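Local structure of putative Oleoyl-[acyl-carrier protein] thioesterase (Lactobacillus plantarum, 2OWN) at residues V64-P76 with H200-E212. The protein probably hydrolyses the thioester of oleoyl-[acyl-carrier protein], releasing the fatty acid from its carrier, as acyl-ACP thioesterases do. Residues are numbered along the deposited sequence; the frame is centred on the assembly and turned at random.
Sequences VVTQYAIDITRMP and HDLVHVDVRYENE. With SO4 (sulfate ion), chain O.
Q67 lays its amide over one face of the R208 guanidinium, the two planes 20° apart, with Q67 OE1 3.2 Å from R208 CZ: a stack, not a hydrogen bond. R208 reaches this place by bending at chi2 (-73°), which folds its chain back across Q67. Beyond the stack both groups meet a sulfate, probably from the crystallisation liquor: Q67 NE2 donates to O3 at 2.8 Å, and R208 NH2 more weakly to O1. With an alanine at R208, the Q67 amide is likely to lose the flat partner it stacks on, and the sulfate its weaker donor. H204, on the same face, turns its ring flat against I70 O, which sits over the ring centre, 3.3 Å from H204 CG, while also accepting from V205 N. On the other face, Y209 brings its hydroxyl to the edge of the Y68 ring, Y209 OH 3.3 Å from Y68 CD2; I70 and V205 lie side by side, and I72 CD1 presses on L202 CB at 3.5 Å. Helix 31-48 covers Y68, I70 and L202. Six backbone bonds tie the antiparallel strands. The pairing joins the N- and C-terminal hot-dog domains edge to edge, as in the double hot-dog fold of acyl-ACP thioesterases.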
ATOM      1  N   VAL B  64      -2.531  14.599 -16.326  1.00 40.59           N
ATOM      2  CA  VAL B  64      -3.616  13.659 -15.998  1.00 40.22           C
ATOM      3  C   VAL B  64      -3.544  12.493 -16.984  1.00 38.49           C
ATOM      4  O   VAL B  64      -3.738  12.717 -18.180  1.00 38.47           O
ATOM      5  CB  VAL B  64      -5.003  14.373 -16.094  1.00 40.16           C
ATOM      6  CG1 VAL B  64      -6.179  13.403 -15.857  1.00 41.43           C
ATOM      7  CG2 VAL B  64      -5.073  15.539 -15.110  1.00 41.69           C
ATOM      8  N   VAL B  65      -3.232  11.280 -16.490  1.00 37.78           N
ATOM      9  CA  VAL B  65      -3.150  10.074 -17.346  1.00 36.83           C
ATOM     10  C   VAL B  65      -4.578   9.656 -17.738  1.00 36.11           C
ATOM     11  O   VAL B  65      -5.454   9.533 -16.869  1.00 37.18           O
ATOM     12  CB  VAL B  65      -2.347   8.860 -16.730  1.00 36.51           C
ATOM     13  CG1 VAL B  65      -2.967   8.310 -15.454  1.00 34.67           C
ATOM     14  CG2 VAL B  65      -2.176   7.739 -17.767  1.00 36.64           C
ATOM     15  N   THR B  66      -4.793   9.523 -19.046  1.00 35.89           N
ATOM     16  CA  THR B  66      -6.063   9.113 -19.647  1.00 36.38           C
ATOM     17  C   THR B  66      -6.076   7.627 -20.023  1.00 35.74           C
ATOM     18  O   THR B  66      -7.143   7.006 -19.942  1.00 34.95           O
ATOM     19  CB  THR B  66      -6.402   9.960 -20.905  1.00 36.68           C
ATOM     20  OG1 THR B  66      -5.369   9.824 -21.891  1.00 39.43           O
ATOM     21  CG2 THR B  66      -6.554  11.431 -20.536  1.00 37.37           C
ATOM     22  N   GLN B  67      -4.913   7.073 -20.425  1.00 36.01           N
ATOM     23  CA  GLN B  67      -4.775   5.679 -20.859  1.00 35.95           C
ATOM     24  C   GLN B  67      -3.500   4.949 -20.407  1.00 35.98           C
ATOM     25  O   GLN B  67      -2.467   5.592 -20.224  1.00 35.95           O
ATOM     26  CB  GLN B  67      -4.734   5.636 -22.394  1.00 35.51           C
ATOM     27  CG  GLN B  67      -5.802   6.456 -23.140  1.00 38.44           C
ATOM     28  CD  GLN B  67      -5.796   6.274 -24.646  1.00 37.10           C
ATOM     29  OE1 GLN B  67      -5.124   5.398 -25.197  1.00 41.87           O
ATOM     30  NE2 GLN B  67      -6.566   7.112 -25.324  1.00 37.06           N
ATOM     31  N   TYR B  68      -3.612   3.619 -20.240  1.00 34.82           N
ATOM     32  CA  TYR B  68      -2.496   2.684 -19.949  1.00 34.41           C
ATOM     33  C   TYR B  68      -2.688   1.372 -20.741  1.00 34.69           C
ATOM     34  O   TYR B  68      -3.811   0.887 -20.852  1.00 33.30           O
ATOM     35  CB  TYR B  68      -2.322   2.248 -18.480  1.00 35.48           C
ATOM     36  CG  TYR B  68      -1.701   3.218 -17.523  1.00 34.23           C
ATOM     37  CD1 TYR B  68      -0.335   3.567 -17.639  1.00 35.54           C
ATOM     38  CD2 TYR B  68      -2.407   3.677 -16.393  1.00 35.98           C
ATOM     39  CE1 TYR B  68       0.292   4.452 -16.701  1.00 31.97           C
ATOM     40  CE2 TYR B  68      -1.797   4.557 -15.439  1.00 33.84           C
ATOM     41  CZ  TYR B  68      -0.446   4.939 -15.602  1.00 35.73           C
ATOM     42  OH  TYR B  68       0.151   5.799 -14.692  1.00 35.29           O
ATOM     43  N   ALA B  69      -1.587   0.854 -21.287  1.00 34.70           N
ATOM     44  CA  ALA B  69      -1.505  -0.450 -21.975  1.00 34.59           C
ATOM     45  C   ALA B  69      -0.288  -1.096 -21.297  1.00 34.22           C
ATOM     46  O   ALA B  69       0.796  -0.526 -21.372  1.00 33.40           O
ATOM     47  CB  ALA B  69      -1.301  -0.307 -23.457  1.00 34.42           C
ATOM     48  N   ILE B  70      -0.481  -2.231 -20.622  1.00 35.52           N
ATOM     49  CA  ILE B  70       0.574  -2.937 -19.860  1.00 35.61           C
ATOM     50  C   ILE B  70       0.761  -4.342 -20.434  1.00 35.53           C
ATOM     51  O   ILE B  70      -0.222  -5.067 -20.528  1.00 34.64           O
ATOM     52  CB  ILE B  70       0.209  -3.044 -18.349  1.00 35.72           C
ATOM     53  CG1 ILE B  70      -0.244  -1.690 -17.759  1.00 35.45           C
ATOM     54  CG2 ILE B  70       1.383  -3.637 -17.536  1.00 38.43           C
ATOM     55  CD1 ILE B  70      -0.700  -1.766 -16.325  1.00 35.61           C
ATOM     56  N   ASP B  71       1.993  -4.680 -20.835  1.00 35.17           N
ATOM     57  CA  ASP B  71       2.388  -5.989 -21.373  1.00 35.80           C
ATOM     58  C   ASP B  71       3.197  -6.622 -20.245  1.00 35.01           C
ATOM     59  O   ASP B  71       4.292  -6.151 -19.971  1.00 34.35           O
ATOM     60  CB  ASP B  71       3.212  -5.812 -22.663  1.00 36.63           C
ATOM     61  CG  ASP B  71       3.670  -7.136 -23.305  1.00 42.54           C
ATOM     62  OD1 ASP B  71       3.243  -8.242 -22.911  1.00 50.44           O
ATOM     63  OD2 ASP B  71       4.469  -7.058 -24.266  1.00 54.84           O
ATOM     64  N   ILE B  72       2.667  -7.677 -19.616  1.00 34.27           N
ATOM     65  CA  ILE B  72       3.317  -8.359 -18.479  1.00 35.02           C
ATOM     66  C   ILE B  72       3.901  -9.735 -18.853  1.00 34.42           C
ATOM     67  O   ILE B  72       3.149 -10.635 -19.219  1.00 34.55           O
ATOM     68  CB  ILE B  72       2.325  -8.502 -17.270  1.00 35.80           C
ATOM     69  CG1 ILE B  72       1.776  -7.125 -16.849  1.00 37.42           C
ATOM     70  CG2 ILE B  72       3.002  -9.192 -16.067  1.00 34.19           C
ATOM     71  CD1 ILE B  72       0.760  -7.164 -15.760  1.00 37.93           C
ATOM     72  N   THR B  73       5.238  -9.866 -18.767  1.00 34.21           N
ATOM     73  CA  THR B  73       5.974 -11.135 -18.987  1.00 34.28           C
ATOM     74  C   THR B  73       5.820 -11.900 -17.658  1.00 34.41           C
ATOM     75  O   THR B  73       5.421 -13.068 -17.645  1.00 34.80           O
ATOM     76  CB  THR B  73       7.443 -10.906 -19.382  1.00 34.47           C
ATOM     77  OG1 THR B  73       7.483 -10.189 -20.624  1.00 31.66           O
ATOM     78  CG2 THR B  73       8.197 -12.226 -19.543  1.00 36.78           C
ATOM     79  N   ARG B  74       6.210 -11.245 -16.564  1.00 35.03           N
ATOM     80  CA  ARG B  74       5.996 -11.762 -15.192  1.00 37.03           C
ATOM     81  C   ARG B  74       6.029 -10.595 -14.209  1.00 35.46           C
ATOM     82  O   ARG B  74       6.779  -9.640 -14.436  1.00 34.93           O
ATOM     83  CB  ARG B  74       6.967 -12.868 -14.754  1.00 37.82           C
ATOM     84  CG  ARG B  74       8.410 -12.481 -14.435  1.00 40.36           C
ATOM     85  CD  ARG B  74       9.119 -13.650 -13.832  1.00 39.95           C
ATOM     86  NE  ARG B  74      10.474 -13.286 -13.440  1.00 39.70           N
ATOM     87  CZ  ARG B  74      10.847 -12.700 -12.295  1.00 40.73           C
ATOM     88  NH1 ARG B  74       9.965 -12.323 -11.353  1.00 39.59           N
ATOM     89  NH2 ARG B  74      12.150 -12.453 -12.105  1.00 36.96           N
HETATM   90  N   MSE B  75       5.244 -10.685 -13.136  1.00 34.10           N
HETATM   91  CA  MSE B  75       5.209  -9.639 -12.112  1.00 34.80           C
HETATM   92  C   MSE B  75       6.444  -9.751 -11.224  1.00 33.98           C
HETATM   93  O   MSE B  75       6.950 -10.875 -11.041  1.00 34.07           O
HETATM   94  CB  MSE B  75       3.940  -9.705 -11.248  1.00 34.87           C
HETATM   95  CG  MSE B  75       2.670  -9.449 -12.042  1.00 36.50           C
HETATM   96 SE   MSE B  75       2.604  -7.622 -12.731  0.75 44.02          SE
HETATM   97  CE  MSE B  75       2.005  -6.682 -11.150  1.00 42.52           C
ATOM     98  N   PRO B  76       6.983  -8.598 -10.742  1.00 33.45           N
ATOM     99  CA  PRO B  76       8.107  -8.662  -9.810  1.00 33.94           C
ATOM    100  C   PRO B  76       7.762  -9.466  -8.525  1.00 34.90           C
ATOM    101  O   PRO B  76       6.618  -9.414  -8.056  1.00 34.50           O
ATOM    102  CB  PRO B  76       8.359  -7.190  -9.484  1.00 33.17           C
ATOM    103  CG  PRO B  76       7.912  -6.474 -10.658  1.00 33.07           C
ATOM    104  CD  PRO B  76       6.683  -7.185 -11.071  1.00 33.30           C
ATOM    105  N   HIS B 200      -4.462 -17.752 -11.608  1.00 34.11           N
ATOM    106  CA  HIS B 200      -4.297 -16.897 -12.796  1.00 34.56           C
ATOM    107  C   HIS B 200      -3.190 -15.855 -12.598  1.00 36.31           C
ATOM    108  O   HIS B 200      -3.111 -15.250 -11.526  1.00 37.38           O
ATOM    109  CB  HIS B 200      -5.614 -16.206 -13.198  1.00 35.30           C
ATOM    110  CG  HIS B 200      -6.651 -17.149 -13.716  1.00 32.71           C
ATOM    111  ND1 HIS B 200      -7.557 -17.777 -12.892  1.00 33.15           N
ATOM    112  CD2 HIS B 200      -6.889 -17.615 -14.963  1.00 36.44           C
ATOM    113  CE1 HIS B 200      -8.313 -18.586 -13.610  1.00 32.52           C
ATOM    114  NE2 HIS B 200      -7.928 -18.506 -14.871  1.00 30.09           N
ATOM    115  N   ASP B 201      -2.335 -15.707 -13.613  1.00 36.60           N
ATOM    116  CA  ASP B 201      -1.230 -14.736 -13.661  1.00 36.91           C
ATOM    117  C   ASP B 201      -1.547 -13.695 -14.720  1.00 36.15           C
ATOM    118  O   ASP B 201      -2.147 -14.021 -15.738  1.00 33.99           O
ATOM    119  CB  ASP B 201       0.107 -15.416 -13.987  1.00 37.49           C
ATOM    120  CG  ASP B 201       0.670 -16.232 -12.828  1.00 41.40           C
ATOM    121  OD1 ASP B 201       0.107 -16.215 -11.719  1.00 47.07           O
ATOM    122  OD2 ASP B 201       1.718 -16.879 -13.020  1.00 42.90           O
ATOM    123  N   LEU B 202      -1.095 -12.464 -14.485  1.00 36.81           N
ATOM    124  CA  LEU B 202      -1.323 -11.334 -15.397  1.00 36.39           C
ATOM    125  C   LEU B 202      -0.468 -11.458 -16.656  1.00 35.45           C
ATOM    126  O   LEU B 202       0.718 -11.803 -16.565  1.00 36.40           O
ATOM    127  CB  LEU B 202      -1.015 -10.002 -14.699  1.00 35.59           C
ATOM    128  CG  LEU B 202      -1.916  -9.654 -13.512  1.00 35.40           C
ATOM    129  CD1 LEU B 202      -1.247  -8.647 -12.611  1.00 36.17           C
ATOM    130  CD2 LEU B 202      -3.306  -9.182 -13.990  1.00 33.64           C
ATOM    131  N   VAL B 203      -1.106 -11.246 -17.810  1.00 35.10           N
ATOM    132  CA  VAL B 203      -0.480 -11.262 -19.136  1.00 34.04           C
ATOM    133  C   VAL B 203      -0.530  -9.850 -19.741  1.00 33.67           C
ATOM    134  O   VAL B 203       0.499  -9.362 -20.234  1.00 32.59           O
ATOM    135  CB  VAL B 203      -1.144 -12.309 -20.087  1.00 34.40           C
ATOM    136  CG1 VAL B 203      -0.518 -12.304 -21.481  1.00 32.95           C
ATOM    137  CG2 VAL B 203      -1.031 -13.699 -19.490  1.00 34.39           C
ATOM    138  N   HIS B 204      -1.715  -9.222 -19.724  1.00 32.41           N
ATOM    139  CA  HIS B 204      -1.921  -7.886 -20.289  1.00 30.71           C
ATOM    140  C   HIS B 204      -3.019  -7.096 -19.558  1.00 30.30           C
ATOM    141  O   HIS B 204      -3.928  -7.709 -18.997  1.00 28.91           O
ATOM    142  CB  HIS B 204      -2.289  -8.058 -21.771  1.00 31.48           C
ATOM    143  CG  HIS B 204      -1.977  -6.874 -22.622  1.00 30.44           C
ATOM    144  ND1 HIS B 204      -2.831  -5.805 -22.787  1.00 28.33           N
ATOM    145  CD2 HIS B 204      -0.888  -6.611 -23.379  1.00 35.05           C
ATOM    146  CE1 HIS B 204      -2.265  -4.927 -23.600  1.00 32.12           C
ATOM    147  NE2 HIS B 204      -1.091  -5.394 -23.971  1.00 27.15           N
ATOM    148  N   VAL B 205      -2.903  -5.762 -19.541  1.00 29.84           N
ATOM    149  CA  VAL B 205      -3.887  -4.845 -18.925  1.00 30.48           C
ATOM    150  C   VAL B 205      -4.066  -3.562 -19.773  1.00 31.32           C
ATOM    151  O   VAL B 205      -3.067  -2.958 -20.160  1.00 31.57           O
ATOM    152  CB  VAL B 205      -3.491  -4.408 -17.479  1.00 30.40           C
ATOM    153  CG1 VAL B 205      -4.579  -3.535 -16.844  1.00 28.94           C
ATOM    154  CG2 VAL B 205      -3.206  -5.617 -16.560  1.00 30.89           C
ATOM    155  N   ASP B 206      -5.324  -3.200 -20.072  1.00 30.92           N
ATOM    156  CA  ASP B 206      -5.708  -1.952 -20.772  1.00 30.78           C
ATOM    157  C   ASP B 206      -6.545  -1.147 -19.812  1.00 30.63           C
ATOM    158  O   ASP B 206      -7.439  -1.726 -19.211  1.00 31.28           O
ATOM    159  CB  ASP B 206      -6.576  -2.201 -21.991  1.00 30.83           C
ATOM    160  CG  ASP B 206      -5.874  -2.942 -23.072  1.00 33.44           C
ATOM    161  OD1 ASP B 206      -4.640  -2.808 -23.228  1.00 30.22           O
ATOM    162  OD2 ASP B 206      -6.610  -3.600 -23.822  1.00 34.49           O
ATOM    163  N   VAL B 207      -6.275   0.155 -19.675  1.00 31.30           N
ATOM    164  CA  VAL B 207      -7.039   1.045 -18.780  1.00 31.00           C
ATOM    165  C   VAL B 207      -7.421   2.333 -19.510  1.00 31.62           C
ATOM    166  O   VAL B 207      -6.612   2.852 -20.266  1.00 31.67           O
ATOM    167  CB  VAL B 207      -6.233   1.437 -17.505  1.00 31.44           C
ATOM    168  CG1 VAL B 207      -7.128   2.172 -16.500  1.00 31.35           C
ATOM    169  CG2 VAL B 207      -5.634   0.218 -16.820  1.00 30.49           C
ATOM    170  N   ARG B 208      -8.654   2.799 -19.294  1.00 32.53           N
ATOM    171  CA  ARG B 208      -9.187   4.071 -19.819  1.00 33.94           C
ATOM    172  C   ARG B 208      -9.803   4.799 -18.624  1.00 33.78           C
ATOM    173  O   ARG B 208     -10.683   4.222 -17.988  1.00 32.99           O
ATOM    174  CB  ARG B 208     -10.248   3.847 -20.899  1.00 34.82           C
ATOM    175  CG  ARG B 208      -9.739   3.325 -22.233  1.00 37.67           C
ATOM    176  CD  ARG B 208      -8.994   4.383 -23.002  1.00 44.45           C
ATOM    177  NE  ARG B 208      -8.557   3.911 -24.324  1.00 47.99           N
ATOM    178  CZ  ARG B 208      -7.444   3.211 -24.596  1.00 47.72           C
ATOM    179  NH1 ARG B 208      -6.569   2.835 -23.648  1.00 48.90           N
ATOM    180  NH2 ARG B 208      -7.193   2.860 -25.862  1.00 46.38           N
ATOM    181  N   TYR B 209      -9.322   6.010 -18.306  1.00 33.75           N
ATOM    182  CA  TYR B 209      -9.849   6.833 -17.204  1.00 34.60           C
ATOM    183  C   TYR B 209     -10.770   7.855 -17.844  1.00 34.47           C
ATOM    184  O   TYR B 209     -10.300   8.670 -18.638  1.00 34.92           O
ATOM    185  CB  TYR B 209      -8.739   7.524 -16.420  1.00 35.31           C
ATOM    186  CG  TYR B 209      -7.732   6.568 -15.830  1.00 36.60           C
ATOM    187  CD1 TYR B 209      -7.970   5.914 -14.596  1.00 37.12           C
ATOM    188  CD2 TYR B 209      -6.515   6.314 -16.496  1.00 35.50           C
ATOM    189  CE1 TYR B 209      -6.999   5.011 -14.041  1.00 37.07           C
ATOM    190  CE2 TYR B 209      -5.547   5.434 -15.963  1.00 38.47           C
ATOM    191  CZ  TYR B 209      -5.790   4.780 -14.743  1.00 37.94           C
ATOM    192  OH  TYR B 209      -4.838   3.930 -14.247  1.00 38.62           O
ATOM    193  N   GLU B 210     -12.071   7.780 -17.539  1.00 35.81           N
ATOM    194  CA  GLU B 210     -13.089   8.699 -18.082  1.00 36.43           C
ATOM    195  C   GLU B 210     -13.347   9.879 -17.137  1.00 37.31           C
ATOM    196  O   GLU B 210     -13.342  11.032 -17.584  1.00 38.25           O
ATOM    197  CB  GLU B 210     -14.417   7.995 -18.386  1.00 37.22           C
ATOM    198  CG  GLU B 210     -14.411   6.899 -19.489  1.00 39.86           C
ATOM    199  CD  GLU B 210     -13.846   5.535 -19.092  1.00 42.02           C
ATOM    200  OE1 GLU B 210     -13.494   5.320 -17.917  1.00 49.95           O
ATOM    201  OE2 GLU B 210     -13.794   4.644 -19.968  1.00 44.10           O
ATOM    202  N   ASN B 211     -13.591   9.569 -15.857  1.00 36.64           N
ATOM    203  CA  ASN B 211     -13.881  10.541 -14.787  1.00 37.01           C
ATOM    204  C   ASN B 211     -13.133  10.210 -13.491  1.00 37.09           C
ATOM    205  O   ASN B 211     -13.084   9.042 -13.099  1.00 36.50           O
ATOM    206  CB  ASN B 211     -15.390  10.562 -14.501  1.00 36.99           C
ATOM    207  CG  ASN B 211     -16.205  11.164 -15.643  1.00 38.29           C
ATOM    208  OD1 ASN B 211     -15.979  12.308 -16.045  1.00 39.33           O
ATOM    209  ND2 ASN B 211     -17.201  10.425 -16.118  1.00 36.76           N
ATOM    210  N   GLU B 212     -12.574  11.235 -12.836  1.00 37.77           N
ATOM    211  CA  GLU B 212     -11.848  11.067 -11.563  1.00 38.97           C
ATOM    212  C   GLU B 212     -12.838  10.830 -10.416  1.00 38.84           C
ATOM    213  O   GLU B 212     -13.942  11.391 -10.418  1.00 40.17           O
ATOM    214  CB  GLU B 212     -10.967  12.276 -11.235  1.00 39.76           C
ATOM    215  CG  GLU B 212      -9.852  12.532 -12.242  1.00 44.21           C
TER
HETATM  216  S   SO4 O 262      -8.825   6.273 -27.999  1.00 72.84           S
HETATM  217  O1  SO4 O 262      -8.542   4.862 -28.193  1.00 70.34           O
HETATM  218  O2  SO4 O 262      -9.607   6.430 -26.775  1.00 73.56           O
HETATM  219  O3  SO4 O 262      -7.561   6.993 -27.888  1.00 72.62           O
HETATM  220  O4  SO4 O 262      -9.565   6.806 -29.137  1.00 71.46           O
HETATM  221  O   HOH W   1      -9.848   7.946 -21.417  1.00 48.45           O
HETATM  222  O   HOH W   2      -4.351   0.331 -23.519  1.00 47.53           O
HETATM  223  O   HOH W   3       2.320 -10.571 -21.990  1.00 32.39           O
HETATM  224  O   HOH W   4       2.504 -13.397 -18.092  1.00 41.17           O